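Local coordinates for uncharacterized protein (Pyrococcus abyssi, PDB 5IFF), which acts as a restriction DNA glycosylase that binds double-stranded DNA and probably excises adenine bases from its recognition sequence, at residues V14-T19 and S23-K28; I56-S61 and S73-L78. The protein carries 2 engineered substitutions. All coordinates share one frame; numbering follows the deposited sequence.

Contact 1 of 2, residues V14-T19 and S23-K28; sequences VRLPIT and SKIAVK. Engineered in segment 23-28: A26 (natural residue Arg). With nucleotides of chain C.
I25 carries its CG1 beside the backbone N and opposite the carbonyl carbon (chi1 -58°), and an extended chi2 of 166° sends CD1 out toward the pyrrolidine ring of P17. CD1 meets P17 CD at 3.9 Å, while the other branch, I25 CG2, lies 4.0 Å from P17 CG and 3.7 Å from P17 O; the two side chains cross at about a right angle. L16 adds one methyl to this cluster, its CD2 standing 4.2 Å from I25 CD1. Replacing P17 by an alanine would remove CG and CD, and is likely to open a gap beside both I25 methyls. Farther along, I18 and V27 meet through their CG2 methyls at 4.0 Å, although the CB of I18 points away from segment 23-28. The V27 CG2 methyl also rests against the carbonyl oxygen of I18. The contact joins two antiparallel sheets: strand 11-17 is the middle of a three-stranded one, paired with strands 4-8 and 181-186, whereas strand 25-29 belongs to the larger antiparallel sheet beside strand 54-59. The loop between them reaches the DNA through S23. There the backbone N of S23 gives a nearly straight hydrogen bond, 3.0 Å and 165°, to OP2 of DA12 of chain C. S23 OG makes a weak hydrogen bond to that same oxygen, and because a second DNA phosphate is also near, its proton is not committed. T22 OG1 accepts from the backbone N of I25, a bond that spans S23 and K24.

Contact 2 of 2, residues I56-S61 and S73-L78; sequences IAWQIS and SRMVRL. Engineered in segment 56-61: A57 (natural residue Glu).
M75 reaches from helix 72-81 to both W58 and I60 with a single atom, its sulfur. SD stands 4.3 Å from I60 CD1 and 4.5 Å from W58 CH2, the far corner of the indole, which it approaches obliquely. An almost straight chi2 (163°) extends M75 from the helix before chi3 (45°) folds the terminal methyl back. The closer packing lies within the strand side of the contact: I60 lays its CG1 over one face of the W58 ring, 3.8 Å above the plane and offset toward the rim, so the ring and the isoleucine present a joint apolar surface to the methionine. Beyond CG1, the I60 chain runs on to its tip, and CD1 comes within 3.9 Å of W58 CH2. The sulfur thus meets an isoleucine methyl and an indole corner that already touch each other. The carboxylate of E71 grips the same strand with both oxygens, OE2 accepting from W58 NE1 and OE1 from the backbone N of S61. Strand 11-17 adds V14 and L16 against W58 and I12 against M75. The other end is looser. S61 O and S73 N approach only to 4.4 Å, too far apart to bond, and S61 is partly exposed. The hydroxyl of S73 turns instead to the intervening loop, bonding to Y62 O. Segment 56-61 also brings Q59 and I60 to the adenine-binding site seen in this protein, to which V158 of the neighbouring strand 154-163 also belongs. M75 therefore packs behind I60, probably backing one side of the adenine pocket.

From the N terminus, strand 11-17 runs into a seven-residue loop, which contact 1 closes by packing its two ends together; the S23 end of that loop meets the DNA. The chain then runs through strands 25-29 and 38-39 before strand 54-59 opens contact 2, which closes the loop onto helix 72-81. The contacts follow in series, neither nesting nor crossing. They meet in the larger sheet, where strands 25-29 and 54-59 are antiparallel neighbours: K24 O to Q59 N (2.7 Å) and A26 O to A57 N (2.8 Å) are probable hydrogen bonds, the latter between two engineered alanines. Together they tie the three-stranded sheet and helix 72-81 to strand 54-59, which leads to adenine-site residues Q59 and I60.

Contact 1 of 2, residues V14-T19 and S23-K28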
ATOM      1  N   VAL A  14     -27.588   5.615 -10.378  1.00 30.39           N
ATOM      2  CA  VAL A  14     -26.185   5.485  -9.947  1.00 31.79           C
ATOM      3  C   VAL A  14     -25.287   5.382 -11.151  1.00 35.37           C
ATOM      4  O   VAL A  14     -25.584   4.622 -12.104  1.00 36.64           O
ATOM      5  CB  VAL A  14     -25.979   4.281  -9.045  1.00 35.36           C
ATOM      6  CG1 VAL A  14     -24.524   4.248  -8.509  1.00 33.36           C
ATOM      7  CG2 VAL A  14     -26.898   4.399  -7.847  1.00 38.59           C
ATOM      8  N   ARG A  15     -24.209   6.155 -11.154  1.00 33.71           N
ATOM      9  CA  ARG A  15     -23.254   6.007 -12.257  1.00 34.56           C
ATOM     10  C   ARG A  15     -22.033   5.219 -11.744  1.00 36.09           C
ATOM     11  O   ARG A  15     -21.483   5.512 -10.655  1.00 31.35           O
ATOM     12  CB  ARG A  15     -22.879   7.369 -12.823  1.00 35.73           C
ATOM     13  CG  ARG A  15     -24.049   8.030 -13.539  1.00 37.15           C
ATOM     14  CD  ARG A  15     -23.693   9.349 -14.161  1.00 42.39           C
ATOM     15  NE  ARG A  15     -24.680   9.803 -15.160  1.00 44.12           N
ATOM     16  CZ  ARG A  15     -25.882  10.282 -14.871  1.00 45.89           C
ATOM     17  NH1 ARG A  15     -26.275  10.387 -13.606  1.00 44.06           N
ATOM     18  NH2 ARG A  15     -26.692  10.670 -15.847  1.00 48.12           N
ATOM     19  N   LEU A  16     -21.675   4.185 -12.511  1.00 35.28           N
ATOM     20  CA  LEU A  16     -20.710   3.174 -12.116  1.00 37.44           C
ATOM     21  C   LEU A  16     -19.623   3.013 -13.146  1.00 39.79           C
ATOM     22  O   LEU A  16     -19.907   2.934 -14.358  1.00 37.85           O
ATOM     23  CB  LEU A  16     -21.415   1.826 -11.908  1.00 39.00           C
ATOM     24  CG  LEU A  16     -22.474   1.799 -10.794  1.00 37.83           C
ATOM     25  CD1 LEU A  16     -23.201   0.511 -10.878  1.00 39.90           C
ATOM     26  CD2 LEU A  16     -21.800   1.891  -9.437  1.00 35.01           C
ATOM     27  N   PRO A  17     -18.370   2.961 -12.680  1.00 40.66           N
ATOM     28  CA  PRO A  17     -17.229   2.675 -13.548  1.00 39.72           C
ATOM     29  C   PRO A  17     -17.269   1.239 -14.010  1.00 41.60           C
ATOM     30  O   PRO A  17     -17.622   0.308 -13.262  1.00 39.33           O
ATOM     31  CB  PRO A  17     -16.023   2.904 -12.643  1.00 42.17           C
ATOM     32  CG  PRO A  17     -16.541   2.548 -11.275  1.00 42.38           C
ATOM     33  CD  PRO A  17     -17.984   3.007 -11.255  1.00 40.09           C
ATOM     34  N   ILE A  18     -16.921   1.070 -15.268  1.00 42.34           N
ATOM     35  CA  ILE A  18     -16.930  -0.230 -15.903  1.00 46.80           C
ATOM     36  C   ILE A  18     -15.510  -0.765 -16.174  1.00 49.93           C
ATOM     37  O   ILE A  18     -15.341  -1.922 -16.597  1.00 53.60           O
ATOM     38  CB  ILE A  18     -17.735  -0.116 -17.240  1.00 61.84           C
ATOM     39  CG1 ILE A  18     -19.144   0.259 -16.892  1.00 65.05           C
ATOM     40  CG2 ILE A  18     -17.877  -1.406 -17.942  1.00 64.62           C
ATOM     41  CD1 ILE A  18     -19.725  -0.737 -15.958  1.00 66.35           C
ATOM     42  N   THR A  19     -14.506   0.086 -16.041  1.00 48.38           N
ATOM     43  CA  THR A  19     -13.168  -0.282 -16.554  1.00 50.79           C
ATOM     44  C   THR A  19     -12.035  -0.279 -15.535  1.00 56.23           C
ATOM     45  O   THR A  19     -10.926  -0.713 -15.847  1.00 63.59           O
ATOM     46  CB  THR A  19     -12.689   0.667 -17.688  1.00 52.33           C
ATOM     47  OG1 THR A  19     -12.533   2.000 -17.173  1.00 52.18           O
ATOM     48  CG2 THR A  19     -13.662   0.658 -18.871  1.00 52.39           C
ATOM     49  N   SER A  23     -11.654  -3.714  -5.632  1.00 45.40           N
ATOM     50  CA  SER A  23     -12.437  -4.532  -4.718  1.00 46.70           C
ATOM     51  C   SER A  23     -13.849  -3.964  -4.496  1.00 43.95           C
ATOM     52  O   SER A  23     -14.801  -4.702  -4.206  1.00 44.31           O
ATOM     53  CB  SER A  23     -11.676  -4.672  -3.400  1.00 54.07           C
ATOM     54  OG  SER A  23     -11.431  -3.387  -2.869  1.00 61.49           O
ATOM     55  N   LYS A  24     -14.011  -2.653  -4.639  1.00 38.46           N
ATOM     56  CA  LYS A  24     -15.334  -2.089  -4.416  1.00 36.44           C
ATOM     57  C   LYS A  24     -16.301  -2.384  -5.598  1.00 41.20           C
ATOM     58  O   LYS A  24     -17.471  -2.809  -5.400  1.00 38.49           O
ATOM     59  CB  LYS A  24     -15.254  -0.572  -4.213  1.00 38.96           C
ATOM     60  CG  LYS A  24     -16.643   0.039  -3.760  1.00 52.33           C
ATOM     61  CD  LYS A  24     -16.597   1.575  -3.654  1.00 52.17           C
ATOM     62  CE  LYS A  24     -15.631   2.064  -2.576  1.00 53.82           C
ATOM     63  NZ  LYS A  24     -16.107   1.610  -1.236  1.00 50.23           N
ATOM     64  N   ILE A  25     -15.806  -2.125  -6.812  1.00 39.31           N
ATOM     65  CA  ILE A  25     -16.626  -2.157  -8.018  1.00 37.45           C
ATOM     66  C   ILE A  25     -15.803  -2.822  -9.124  1.00 38.05           C
ATOM     67  O   ILE A  25     -14.737  -2.317  -9.484  1.00 38.88           O
ATOM     68  CB  ILE A  25     -17.070  -0.743  -8.478  1.00 44.07           C
ATOM     69  CG1 ILE A  25     -17.864  -0.033  -7.374  1.00 45.22           C
ATOM     70  CG2 ILE A  25     -18.027  -0.834  -9.730  1.00 38.18           C
ATOM     71  CD1 ILE A  25     -18.033   1.466  -7.628  1.00 45.91           C
ATOM     72  N   ALA A  26     -16.300  -3.937  -9.654  1.00 35.61           N
ATOM     73  CA  ALA A  26     -15.630  -4.606 -10.788  1.00 33.65           C
ATOM     74  C   ALA A  26     -16.642  -5.452 -11.599  1.00 38.62           C
ATOM     75  O   ALA A  26     -17.622  -5.998 -11.066  1.00 36.06           O
ATOM     76  CB  ALA A  26     -14.476  -5.491 -10.314  1.00 40.19           C
ATOM     77  N   VAL A  27     -16.370  -5.572 -12.898  1.00 38.49           N
ATOM     78  CA  VAL A  27     -17.162  -6.411 -13.800  1.00 39.54           C
ATOM     79  C   VAL A  27     -16.759  -7.860 -13.542  1.00 40.30           C
ATOM     80  O   VAL A  27     -15.561  -8.176 -13.432  1.00 41.43           O
ATOM     81  CB  VAL A  27     -16.921  -5.988 -15.279  1.00 41.34           C
ATOM     82  CG1 VAL A  27     -17.654  -6.933 -16.301  1.00 40.41           C
ATOM     83  CG2 VAL A  27     -17.418  -4.564 -15.476  1.00 41.16           C
ATOM     84  N   LYS A  28     -17.740  -8.739 -13.386  1.00 36.77           N
ATOM     85  CA  LYS A  28     -17.472 -10.145 -13.098  1.00 40.08           C
ATOM     86  C   LYS A  28     -18.362 -11.034 -13.964  1.00 45.64           C
ATOM     87  O   LYS A  28     -19.433 -10.624 -14.361  1.00 42.08           O
ATOM     88  CB  LYS A  28     -17.716 -10.428 -11.621  1.00 46.56           C
ATOM     89  CG  LYS A  28     -16.674  -9.775 -10.713  1.00 49.03           C
ATOM     90  CD  LYS A  28     -16.796 -10.275  -9.313  1.00 54.42           C
ATOM     91  CE  LYS A  28     -15.611  -9.808  -8.432  1.00 58.21           C
ATOM     92  NZ  LYS A  28     -16.028  -9.882  -6.990  1.00 60.51           N
TER
ATOM     93  P    DA C  12      -9.777  -0.866  -3.619  1.00 44.55           P
ATOM     94  OP1  DA C  12     -11.167  -0.347  -3.530  1.00 44.97           O
ATOM     95  OP2  DA C  12      -9.469  -2.098  -4.414  1.00 43.29           O
ATOM     96  O5'  DA C  12      -8.888   0.285  -4.220  1.00 36.20           O
ATOM     97  C5'  DA C  12      -8.673   1.499  -3.447  1.00 36.75           C
ATOM     98  C4'  DA C  12      -7.847   2.472  -4.229  1.00 33.23           C
ATOM     99  O4'  DA C  12      -6.444   2.115  -4.146  1.00 37.14           O
ATOM    100  C3'  DA C  12      -8.161   2.536  -5.732  1.00 35.08           C
ATOM    101  O3'  DA C  12      -8.040   3.848  -6.125  1.00 38.43           O
ATOM    102  C2'  DA C  12      -7.060   1.675  -6.382  1.00 36.66           C
ATOM    103  C1'  DA C  12      -5.881   1.938  -5.452  1.00 38.64           C
ATOM    104  N9   DA C  12      -4.919   0.845  -5.343  1.00 39.16           N
ATOM    105  C8   DA C  12      -5.199  -0.485  -5.112  1.00 36.97           C
ATOM    106  N7   DA C  12      -4.111  -1.218  -4.946  1.00 37.69           N
ATOM    107  C5   DA C  12      -3.057  -0.306  -5.003  1.00 39.32           C
ATOM    108  C6   DA C  12      -1.629  -0.441  -4.906  1.00 39.35           C
ATOM    109  N6   DA C  12      -1.012  -1.594  -4.684  1.00 40.52           N
ATOM    110  N1   DA C  12      -0.869   0.675  -5.040  1.00 39.09           N
ATOM    111  C2   DA C  12      -1.489   1.849  -5.200  1.00 42.46           C
ATOM    112  N3   DA C  12      -2.811   2.094  -5.303  1.00 40.17           N
ATOM    113  C4   DA C  12      -3.540   0.970  -5.211  1.00 39.71           C
TER

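Contact 2 of 2, residues I56-S61 and S73-L78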
ATOM      1  N   ILE A  56     -22.034  -6.158 -13.034  1.00 32.08           N
ATOM      2  CA  ILE A  56     -21.194  -5.278 -12.212  1.00 35.38           C
ATOM      3  C   ILE A  56     -21.371  -5.715 -10.767  1.00 34.34           C
ATOM      4  O   ILE A  56     -22.497  -5.652 -10.248  1.00 35.23           O
ATOM      5  CB  ILE A  56     -21.600  -3.785 -12.308  1.00 35.87           C
ATOM      6  CG1 ILE A  56     -21.411  -3.252 -13.723  1.00 37.21           C
ATOM      7  CG2 ILE A  56     -20.727  -2.969 -11.341  1.00 33.12           C
ATOM      8  CD1 ILE A  56     -22.178  -1.983 -13.931  1.00 40.48           C
ATOM      9  N   ALA A  57     -20.289  -6.175 -10.157  1.00 33.74           N
ATOM     10  CA  ALA A  57     -20.263  -6.585  -8.769  1.00 32.31           C
ATOM     11  C   ALA A  57     -19.825  -5.418  -7.895  1.00 35.12           C
ATOM     12  O   ALA A  57     -18.697  -4.957  -8.000  1.00 37.91           O
ATOM     13  CB  ALA A  57     -19.301  -7.775  -8.590  1.00 34.34           C
ATOM     14  N   TRP A  58     -20.707  -4.996  -6.995  1.00 32.08           N
ATOM     15  CA  TRP A  58     -20.503  -3.818  -6.212  1.00 33.55           C
ATOM     16  C   TRP A  58     -20.596  -4.213  -4.743  1.00 30.81           C
ATOM     17  O   TRP A  58     -21.687  -4.634  -4.262  1.00 30.90           O
ATOM     18  CB  TRP A  58     -21.556  -2.800  -6.564  1.00 31.45           C
ATOM     19  CG  TRP A  58     -21.468  -1.442  -5.859  1.00 32.47           C
ATOM     20  CD1 TRP A  58     -20.451  -0.953  -5.047  1.00 33.75           C
ATOM     21  CD2 TRP A  58     -22.468  -0.385  -5.933  1.00 33.87           C
ATOM     22  NE1 TRP A  58     -20.767   0.337  -4.649  1.00 36.04           N
ATOM     23  CE2 TRP A  58     -21.964   0.699  -5.169  1.00 33.81           C
ATOM     24  CE3 TRP A  58     -23.691  -0.266  -6.596  1.00 34.29           C
ATOM     25  CZ2 TRP A  58     -22.699   1.898  -5.027  1.00 36.39           C
ATOM     26  CZ3 TRP A  58     -24.426   0.934  -6.441  1.00 38.05           C
ATOM     27  CH2 TRP A  58     -23.917   1.996  -5.662  1.00 37.47           C
ATOM     28  N   GLN A  59     -19.473  -4.114  -4.062  1.00 32.33           N
ATOM     29  CA  GLN A  59     -19.432  -4.319  -2.619  1.00 33.50           C
ATOM     30  C   GLN A  59     -19.882  -3.019  -2.017  1.00 30.82           C
ATOM     31  O   GLN A  59     -19.075  -2.075  -1.867  1.00 30.49           O
ATOM     32  CB  GLN A  59     -18.017  -4.719  -2.139  1.00 38.18           C
ATOM     33  CG  GLN A  59     -18.005  -5.168  -0.721  1.00 49.27           C
ATOM     34  CD  GLN A  59     -17.517  -4.070   0.192  1.00 64.82           C
ATOM     35  OE1 GLN A  59     -16.365  -3.651   0.106  1.00 71.06           O
ATOM     36  NE2 GLN A  59     -18.404  -3.571   1.054  1.00 73.55           N
ATOM     37  N   ILE A  60     -21.165  -2.968  -1.677  1.00 29.55           N
ATOM     38  CA  ILE A  60     -21.821  -1.711  -1.395  1.00 33.81           C
ATOM     39  C   ILE A  60     -21.843  -1.426   0.127  1.00 33.47           C
ATOM     40  O   ILE A  60     -21.833  -2.352   0.954  1.00 35.61           O
ATOM     41  CB  ILE A  60     -23.239  -1.705  -1.972  1.00 37.77           C
ATOM     42  CG1 ILE A  60     -23.841  -0.299  -1.946  1.00 37.53           C
ATOM     43  CG2 ILE A  60     -24.145  -2.728  -1.229  1.00 33.39           C
ATOM     44  CD1 ILE A  60     -25.193  -0.222  -2.732  1.00 35.39           C
ATOM     45  N   SER A  61     -21.829  -0.140   0.480  1.00 30.48           N
ATOM     46  CA  SER A  61     -21.741   0.281   1.896  1.00 31.92           C
ATOM     47  C   SER A  61     -22.922   1.201   2.219  1.00 32.05           C
ATOM     48  O   SER A  61     -23.643   1.606   1.306  1.00 29.73           O
ATOM     49  CB  SER A  61     -20.419   1.022   2.180  1.00 33.34           C
ATOM     50  OG  SER A  61     -19.307   0.192   1.960  1.00 34.66           O
ATOM     51  N   SER A  73     -26.930   4.555   1.728  1.00 28.47           N
ATOM     52  CA  SER A  73     -27.685   5.519   2.551  1.00 32.46           C
ATOM     53  C   SER A  73     -28.066   6.756   1.729  1.00 33.04           C
ATOM     54  O   SER A  73     -29.103   7.392   1.983  1.00 34.21           O
ATOM     55  CB  SER A  73     -26.923   5.970   3.827  1.00 30.77           C
ATOM     56  OG  SER A  73     -25.590   6.405   3.590  1.00 29.86           O
ATOM     57  N   ARG A  74     -27.231   7.123   0.760  1.00 31.63           N
ATOM     58  CA  ARG A  74     -27.589   8.270  -0.065  1.00 32.86           C
ATOM     59  C   ARG A  74     -28.752   7.892  -1.011  1.00 32.16           C
ATOM     60  O   ARG A  74     -29.664   8.717  -1.231  1.00 34.23           O
ATOM     61  CB  ARG A  74     -26.363   8.818  -0.840  1.00 34.04           C
ATOM     62  CG  ARG A  74     -26.742   9.935  -1.863  1.00 44.55           C
ATOM     63  CD  ARG A  74     -25.516  10.602  -2.501  1.00 54.89           C
ATOM     64  NE  ARG A  74     -24.846  11.521  -1.575  1.00 65.10           N
ATOM     65  CZ  ARG A  74     -23.877  12.373  -1.915  1.00 72.94           C
ATOM     66  NH1 ARG A  74     -23.435  12.426  -3.168  1.00 77.19           N
ATOM     67  NH2 ARG A  74     -23.339  13.169  -0.994  1.00 75.78           N
ATOM     68  N   MET A  75     -28.748   6.655  -1.532  1.00 30.89           N
ATOM     69  CA  MET A  75     -29.856   6.177  -2.339  1.00 29.68           C
ATOM     70  C   MET A  75     -31.172   6.286  -1.559  1.00 33.93           C
ATOM     71  O   MET A  75     -32.189   6.802  -2.044  1.00 33.15           O
ATOM     72  CB  MET A  75     -29.647   4.725  -2.729  1.00 26.65           C
ATOM     73  CG  MET A  75     -28.522   4.576  -3.748  1.00 30.10           C
ATOM     74  SD  MET A  75     -27.915   2.885  -3.881  1.00 44.76           S
ATOM     75  CE  MET A  75     -29.267   1.872  -3.949  1.00 44.50           C
ATOM     76  N   VAL A  76     -31.134   5.729  -0.371  1.00 32.70           N
ATOM     77  CA  VAL A  76     -32.349   5.625   0.448  1.00 32.73           C
ATOM     78  C   VAL A  76     -32.830   6.995   0.922  1.00 31.78           C
ATOM     79  O   VAL A  76     -34.032   7.279   0.871  1.00 34.60           O
ATOM     80  CB  VAL A  76     -32.115   4.653   1.663  1.00 32.92           C
ATOM     81  CG1 VAL A  76     -33.270   4.706   2.683  1.00 33.91           C
ATOM     82  CG2 VAL A  76     -31.995   3.206   1.105  1.00 32.20           C
ATOM     83  N   ARG A  77     -31.925   7.861   1.362  1.00 33.94           N
ATOM     84  CA  ARG A  77     -32.377   9.168   1.842  1.00 37.57           C
ATOM     85  C   ARG A  77     -32.993   9.922   0.644  1.00 37.66           C
ATOM     86  O   ARG A  77     -34.046  10.565   0.771  1.00 36.65           O
ATOM     87  CB  ARG A  77     -31.246   9.972   2.495  1.00 41.47           C
ATOM     88  CG  ARG A  77     -31.743  11.304   3.080  1.00 52.17           C
ATOM     89  CD  ARG A  77     -30.647  12.111   3.769  1.00 57.22           C
ATOM     90  NE  ARG A  77     -30.183  11.517   5.028  1.00 56.69           N
ATOM     91  CZ  ARG A  77     -29.045  10.844   5.140  1.00 54.71           C
ATOM     92  NH1 ARG A  77     -28.673  10.349   6.303  1.00 50.76           N
ATOM     93  NH2 ARG A  77     -28.279  10.676   4.067  1.00 52.76           N
ATOM     94  N   LEU A  78     -32.352   9.844  -0.523  1.00 35.36           N
ATOM     95  CA  LEU A  78     -32.907  10.520  -1.720  1.00 37.25           C
ATOM     96  C   LEU A  78     -34.226   9.869  -2.128  1.00 35.19           C
ATOM     97  O   LEU A  78     -35.176  10.580  -2.478  1.00 37.82           O
ATOM     98  CB  LEU A  78     -31.933  10.478  -2.911  1.00 38.09           C
ATOM     99  CG  LEU A  78     -30.731  11.420  -2.890  1.00 41.80           C
ATOM    100  CD1 LEU A  78     -29.876  11.155  -4.152  1.00 44.30           C
ATOM    101  CD2 LEU A  78     -31.143  12.904  -2.738  1.00 45.58           C
TER